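Local coordinates for ferrichrome ABC transporter substrate-binding protein (Staphylococcus pseudintermedius, PDB 5FLY) that probably binds ferric hydroxamate siderophores such as ferrichrome outside the cell and delivers them to an ABC transporter for iron uptake, at residues R27-A32 / N45-S50; L80-I85 / K98-T103. All coordinates share one frame; numbering follows the deposited sequence.

How the contacts relate
Both contacts belong to the same five-stranded parallel sheet, their centres about 10 Å apart and on the same side of the chain's centre. Across the sheet the order is 68-69, 46-50, 28-30, 84-88, 103-106, so contact 1 pairs the second and third strands and contact 2 the fourth and fifth. Along the chain they come in series: each closes a beta-alpha-beta unit, the first through helix 36-41, the second through helix 94-100. R27 joins them directly, its carbonyl receiving D83 N. They hold two of the four strand pairings in this sheet of a class III solute-binding protein, connected by the neighbouring strands 28-30 and 84-88.

Contact 1 (R27-A32 / N45-S50); sequences RIVVMA and NIVGVS
V47 pushes its two methyl groups up against R27 and V29 at a beta bulge in the parallel pairing of strands 28-30 and 46-50, the two strands of a beta-alpha-beta unit closed through helix 36-41. I28 is paired with I46, yet V29 is paired with G48; V47 is the extra residue, and its backbone (psi -7°) turns the side chain out beside the neighbouring strand. The carbonyl of I28 marks the spot: V47 N bonds to it at 2.8 Å, and G48 N adds a weak second bond. V47 CG2, lodged between its own backbone N and carbonyl carbon, rests against I28 O, 3.5 Å away, in the hollow between R27 CB and V29 CG2. CG1 reaches farther along the R27 side chain and lies 3.6 Å above the guanidinium plane, off toward its rim. The arginine chain bends at chi3 (66°) to fold over this methyl, and its NH2 is held by L80 O.

Beyond the bulge G48, without a side chain, lies beside V29, whose CG2 comes in against the glycine backbone, 4.1 Å from G48 N. G48 O accepts V30 N at 2.9 Å, and V30 O takes S50 N. On the face of I28, I46, V30 and V49 the side chains meet more loosely: V30 CG2 sits 4.3 Å from I46 CG1, and A36 and L39 of helix 36-41 pack on this side. The side chain of S50 lies about 9 Å from the bound polyether, its OG bonded to Q52 N. At this end S50 CB abuts the carbonyl of M31, 3.3 Å from its O.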
loop_
_atom_site.group_PDB
_atom_site.type_symbol
_atom_site.label_atom_id
_atom_site.label_comp_id
_atom_site.label_asym_id
_atom_site.label_seq_id
_atom_site.Cartn_x
_atom_site.Cartn_y
_atom_site.Cartn_z
ATOM N N ARG A 27 7.396 -6.401 -22.232
ATOM C CA ARG A 27 7.572 -4.953 -22.174
ATOM C C ARG A 27 6.386 -4.341 -21.442
ATOM O O ARG A 27 5.459 -3.841 -22.056
ATOM C CB ARG A 27 7.710 -4.346 -23.578
ATOM C CG ARG A 27 8.923 -4.840 -24.354
ATOM C CD ARG A 27 9.110 -4.068 -25.657
ATOM N NE ARG A 27 9.437 -2.669 -25.414
ATOM C CZ ARG A 27 10.636 -2.227 -25.052
ATOM N NH1 ARG A 27 11.627 -3.084 -24.881
ATOM N NH2 ARG A 27 10.835 -0.935 -24.834
ATOM N N ILE A 28 6.451 -4.379 -20.117
ATOM C CA ILE A 28 5.379 -3.886 -19.262
ATOM C C ILE A 28 5.643 -2.445 -18.883
ATOM O O ILE A 28 6.754 -2.099 -18.492
ATOM C CB ILE A 28 5.243 -4.706 -17.965
ATOM C CG1 ILE A 28 5.125 -6.192 -18.275
ATOM C CG2 ILE A 28 4.030 -4.234 -17.147
ATOM C CD1 ILE A 28 4.984 -7.068 -17.032
ATOM N N VAL A 29 4.629 -1.598 -19.009
ATOM C CA VAL A 29 4.684 -0.255 -18.455
ATOM C C VAL A 29 3.719 -0.217 -17.294
ATOM O O VAL A 29 2.539 -0.492 -17.468
ATOM C CB VAL A 29 4.333 0.811 -19.504
ATOM C CG1 VAL A 29 4.124 2.192 -18.846
ATOM C CG2 VAL A 29 5.421 0.840 -20.577
ATOM N N VAL A 30 4.240 0.067 -16.103
ATOM C CA VAL A 30 3.413 0.106 -14.903
ATOM C C VAL A 30 3.134 1.562 -14.513
ATOM O O VAL A 30 3.988 2.231 -13.926
ATOM C CB VAL A 30 4.094 -0.650 -13.737
ATOM C CG1 VAL A 30 3.184 -0.702 -12.520
ATOM C CG2 VAL A 30 4.506 -2.055 -14.169
ATOM N N MET A 31 1.946 2.047 -14.868
ATOM C CA MET A 31 1.553 3.425 -14.561
ATOM C C MET A 31 0.968 3.573 -13.156
ATOM O O MET A 31 0.923 4.679 -12.616
ATOM C CB MET A 31 0.541 3.935 -15.579
ATOM C CG MET A 31 1.112 4.151 -16.962
ATOM S SD MET A 31 2.632 5.151 -16.967
ATOM C CE MET A 31 2.092 6.632 -16.134
ATOM N N ALA A 32 0.484 2.476 -12.584
ATOM C CA ALA A 32 -0.063 2.486 -11.235
ATOM C C ALA A 32 1.029 2.044 -10.241
ATOM O O ALA A 32 1.398 0.864 -10.207
ATOM C CB ALA A 32 -1.272 1.578 -11.149
ATOM N N ASN A 45 9.383 -8.089 -16.666
ATOM C CA ASN A 45 10.022 -7.344 -17.749
ATOM C C ASN A 45 9.448 -5.932 -17.872
ATOM O O ASN A 45 8.668 -5.627 -18.785
ATOM C CB ASN A 45 9.873 -8.112 -19.064
ATOM C CG ASN A 45 10.555 -9.482 -19.018
ATOM O OD1 ASN A 45 11.715 -9.592 -18.599
ATOM N ND2 ASN A 45 9.838 -10.528 -19.424
ATOM N N ILE A 46 9.858 -5.056 -16.962
ATOM C CA ILE A 46 9.302 -3.709 -16.890
ATOM C C ILE A 46 10.171 -2.736 -17.676
ATOM O O ILE A 46 11.397 -2.665 -17.462
ATOM C CB ILE A 46 9.191 -3.224 -15.430
ATOM C CG1 ILE A 46 8.257 -4.141 -14.628
ATOM C CG2 ILE A 46 8.730 -1.759 -15.378
ATOM C CD1 ILE A 46 8.288 -3.911 -13.131
ATOM N N VAL A 47 9.552 -1.995 -18.591
ATOM C CA VAL A 47 10.273 -1.027 -19.411
ATOM C C VAL A 47 9.869 0.422 -19.146
ATOM O O VAL A 47 10.482 1.338 -19.670
ATOM C CB VAL A 47 10.091 -1.311 -20.925
ATOM C CG1 VAL A 47 10.726 -2.651 -21.300
ATOM C CG2 VAL A 47 8.619 -1.275 -21.331
ATOM N N GLY A 48 8.838 0.641 -18.340
ATOM C CA GLY A 48 8.461 1.994 -17.951
ATOM C C GLY A 48 7.720 1.913 -16.644
ATOM O O GLY A 48 7.011 0.938 -16.410
ATOM N N VAL A 49 7.895 2.914 -15.790
ATOM C CA VAL A 49 7.202 2.930 -14.503
ATOM C C VAL A 49 6.829 4.369 -14.139
ATOM O O VAL A 49 7.562 5.315 -14.444
ATOM C CB VAL A 49 8.069 2.269 -13.386
ATOM C CG1 VAL A 49 9.352 3.050 -13.126
ATOM C CG2 VAL A 49 7.257 2.092 -12.107
ATOM N N SER A 50 5.675 4.521 -13.499
ATOM C CA SER A 50 5.241 5.821 -12.994
ATOM C C SER A 50 6.363 6.545 -12.265
ATOM O O SER A 50 7.087 5.937 -11.464
ATOM C CB SER A 50 4.061 5.656 -12.048
ATOM O OG SER A 50 3.811 6.871 -11.369
#

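Contact 2 (L80-I85 / K98-T103); sequences LKPDLI and KKIAPT
I100 starts the contact by setting CG2 against the ring of P82, 3.8 Å from CG. Its CB meets the tip of I85, CD1, so the isoleucine spans both residues at the foot of strand 84-88. Two waters join the backbones here: each donates to P82 O and to I100 O, one at 3.0 and 3.2 Å respectively, while the other's bond to I100 O is weak.

A101 follows in an extended conformation and turns its methyl inward. CB rests 3.5 Å from P82 O and touches I85 CD1 as well, a small knob between the proline carbonyl and the isoleucine tip. P102 then lays the CD edge of its ring beside D83 O, while its own carbonyl takes the one direct hydrogen bond between the segments: I85 N donates to P102 O at 2.9 Å. L84 CD1 also packs against that oxygen, with CB of P102 a little farther off.

T103 begins the parallel pairing, level with I85. With OG1 anti to the carbonyl carbon (chi1 -68°), its hydroxyl donates back to A101 O from above the carbonyl plane and lies 3.6 Å from I85 CB.

The segment thus forms the short extended link from helix 94-100 into edge strand 103-106, completing a beta-alpha-beta unit. V77 of helix 74-79 packs against P82 and I85, V74 and A78 of that helix against I100, and strand 28-30 flanks P82 through V29.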
loop_
_atom_site.group_PDB
_atom_site.type_symbol
_atom_site.label_atom_id
_atom_site.label_comp_id
_atom_site.label_asym_id
_atom_site.label_seq_id
_atom_site.Cartn_x
_atom_site.Cartn_y
_atom_site.Cartn_z
ATOM N N LEU A 80 7.431 3.610 -25.629
ATOM C CA LEU A 80 8.122 2.470 -25.029
ATOM C C LEU A 80 7.681 1.140 -25.657
ATOM O O LEU A 80 8.181 0.081 -25.294
ATOM C CB LEU A 80 7.896 2.450 -23.514
ATOM C CG LEU A 80 8.645 3.526 -22.719
ATOM C CD1 LEU A 80 8.170 3.603 -21.260
ATOM C CD2 LEU A 80 10.173 3.316 -22.794
ATOM N N LYS A 81 6.744 1.205 -26.603
ATOM C CA LYS A 81 6.259 0.015 -27.297
ATOM C C LYS A 81 5.941 -1.144 -26.352
ATOM O O LYS A 81 6.464 -2.252 -26.510
ATOM C CB LYS A 81 7.290 -0.436 -28.331
ATOM C CG LYS A 81 7.714 0.663 -29.291
ATOM C CD LYS A 81 6.535 1.214 -30.089
ATOM C CE LYS A 81 6.992 2.274 -31.088
ATOM N NZ LYS A 81 8.017 1.736 -32.022
ATOM N N PRO A 82 5.066 -0.900 -25.373
ATOM C CA PRO A 82 4.684 -1.929 -24.406
ATOM C C PRO A 82 3.898 -3.082 -25.032
ATOM O O PRO A 82 3.238 -2.870 -26.055
ATOM C CB PRO A 82 3.795 -1.164 -23.412
ATOM C CG PRO A 82 3.251 -0.017 -24.197
ATOM C CD PRO A 82 4.300 0.350 -25.186
ATOM N N ASP A 83 3.967 -4.271 -24.445
ATOM C CA ASP A 83 3.012 -5.320 -24.803
ATOM C C ASP A 83 1.965 -5.499 -23.699
ATOM O O ASP A 83 1.028 -6.281 -23.852
ATOM C CB ASP A 83 3.724 -6.646 -25.138
ATOM C CG ASP A 83 4.507 -7.252 -23.981
ATOM O OD1 ASP A 83 4.619 -6.665 -22.888
ATOM O OD2 ASP A 83 5.041 -8.371 -24.207
ATOM N N LEU A 84 2.094 -4.723 -22.624
ATOM C CA LEU A 84 1.151 -4.758 -21.515
ATOM C C LEU A 84 1.289 -3.468 -20.728
ATOM O O LEU A 84 2.410 -3.052 -20.420
ATOM C CB LEU A 84 1.409 -5.978 -20.606
ATOM C CG LEU A 84 0.533 -6.092 -19.356
ATOM C CD1 LEU A 84 -0.923 -6.298 -19.715
ATOM C CD2 LEU A 84 1.015 -7.238 -18.455
ATOM N N ILE A 85 0.147 -2.857 -20.387
ATOM C CA ILE A 85 0.101 -1.645 -19.576
ATOM C C ILE A 85 -0.718 -1.911 -18.320
ATOM O O ILE A 85 -1.766 -2.527 -18.410
ATOM C CB ILE A 85 -0.527 -0.477 -20.357
ATOM C CG1 ILE A 85 0.302 -0.172 -21.614
ATOM C CG2 ILE A 85 -0.667 0.752 -19.472
ATOM C CD1 ILE A 85 -0.428 0.678 -22.635
ATOM N N LYS A 98 -5.543 1.487 -24.010
ATOM C CA LYS A 98 -6.003 0.264 -24.656
ATOM C C LYS A 98 -5.661 0.227 -26.154
ATOM O O LYS A 98 -5.498 -0.844 -26.721
ATOM C CB LYS A 98 -7.517 0.102 -24.452
ATOM C CG LYS A 98 -7.896 -0.352 -23.059
ATOM C CD LYS A 98 -9.342 -0.020 -22.737
ATOM C CE LYS A 98 -10.290 -1.075 -23.242
ATOM N NZ LYS A 98 -11.706 -0.608 -23.104
ATOM N N LYS A 99 -5.535 1.392 -26.782
ATOM C CA LYS A 99 -5.164 1.445 -28.199
ATOM C C LYS A 99 -3.682 1.115 -28.392
ATOM O O LYS A 99 -3.275 0.681 -29.469
ATOM C CB LYS A 99 -5.465 2.825 -28.802
ATOM C CG LYS A 99 -6.936 3.235 -28.792
ATOM C CD LYS A 99 -7.104 4.642 -29.374
ATOM C CE LYS A 99 -8.526 5.174 -29.241
ATOM N NZ LYS A 99 -9.518 4.385 -30.018
ATOM N N ILE A 100 -2.886 1.331 -27.348
ATOM C CA ILE A 100 -1.437 1.113 -27.407
ATOM C C ILE A 100 -1.083 -0.344 -27.151
ATOM O O ILE A 100 -0.250 -0.918 -27.847
ATOM C CB ILE A 100 -0.704 2.017 -26.389
ATOM C CG1 ILE A 100 -0.994 3.489 -26.693
ATOM C CG2 ILE A 100 0.805 1.772 -26.426
ATOM C CD1 ILE A 100 -0.601 4.431 -25.585
ATOM N N ALA A 101 -1.721 -0.945 -26.153
ATOM C CA ALA A 101 -1.404 -2.306 -25.753
ATOM C C ALA A 101 -2.512 -2.838 -24.845
ATOM O O ALA A 101 -3.295 -2.051 -24.328
ATOM C CB ALA A 101 -0.036 -2.354 -25.030
ATOM N N PRO A 102 -2.590 -4.171 -24.669
ATOM C CA PRO A 102 -3.440 -4.747 -23.618
ATOM C C PRO A 102 -3.227 -4.017 -22.301
ATOM O O PRO A 102 -2.080 -3.835 -21.880
ATOM C CB PRO A 102 -2.967 -6.198 -23.546
ATOM C CG PRO A 102 -2.522 -6.492 -24.933
ATOM C CD PRO A 102 -1.912 -5.221 -25.451
ATOM N N THR A 103 -4.322 -3.588 -21.682
ATOM C CA THR A 103 -4.274 -2.723 -20.511
ATOM C C THR A 103 -5.122 -3.315 -19.392
ATOM O O THR A 103 -6.310 -3.611 -19.592
ATOM C CB THR A 103 -4.767 -1.292 -20.844
ATOM O OG1 THR A 103 -3.835 -0.647 -21.730
ATOM C CG2 THR A 103 -4.915 -0.446 -19.571
HETATM O O HOH W 1 3.077 -1.015 -28.134
HETATM O O HOH W 2 1.025 -3.884 -27.876
#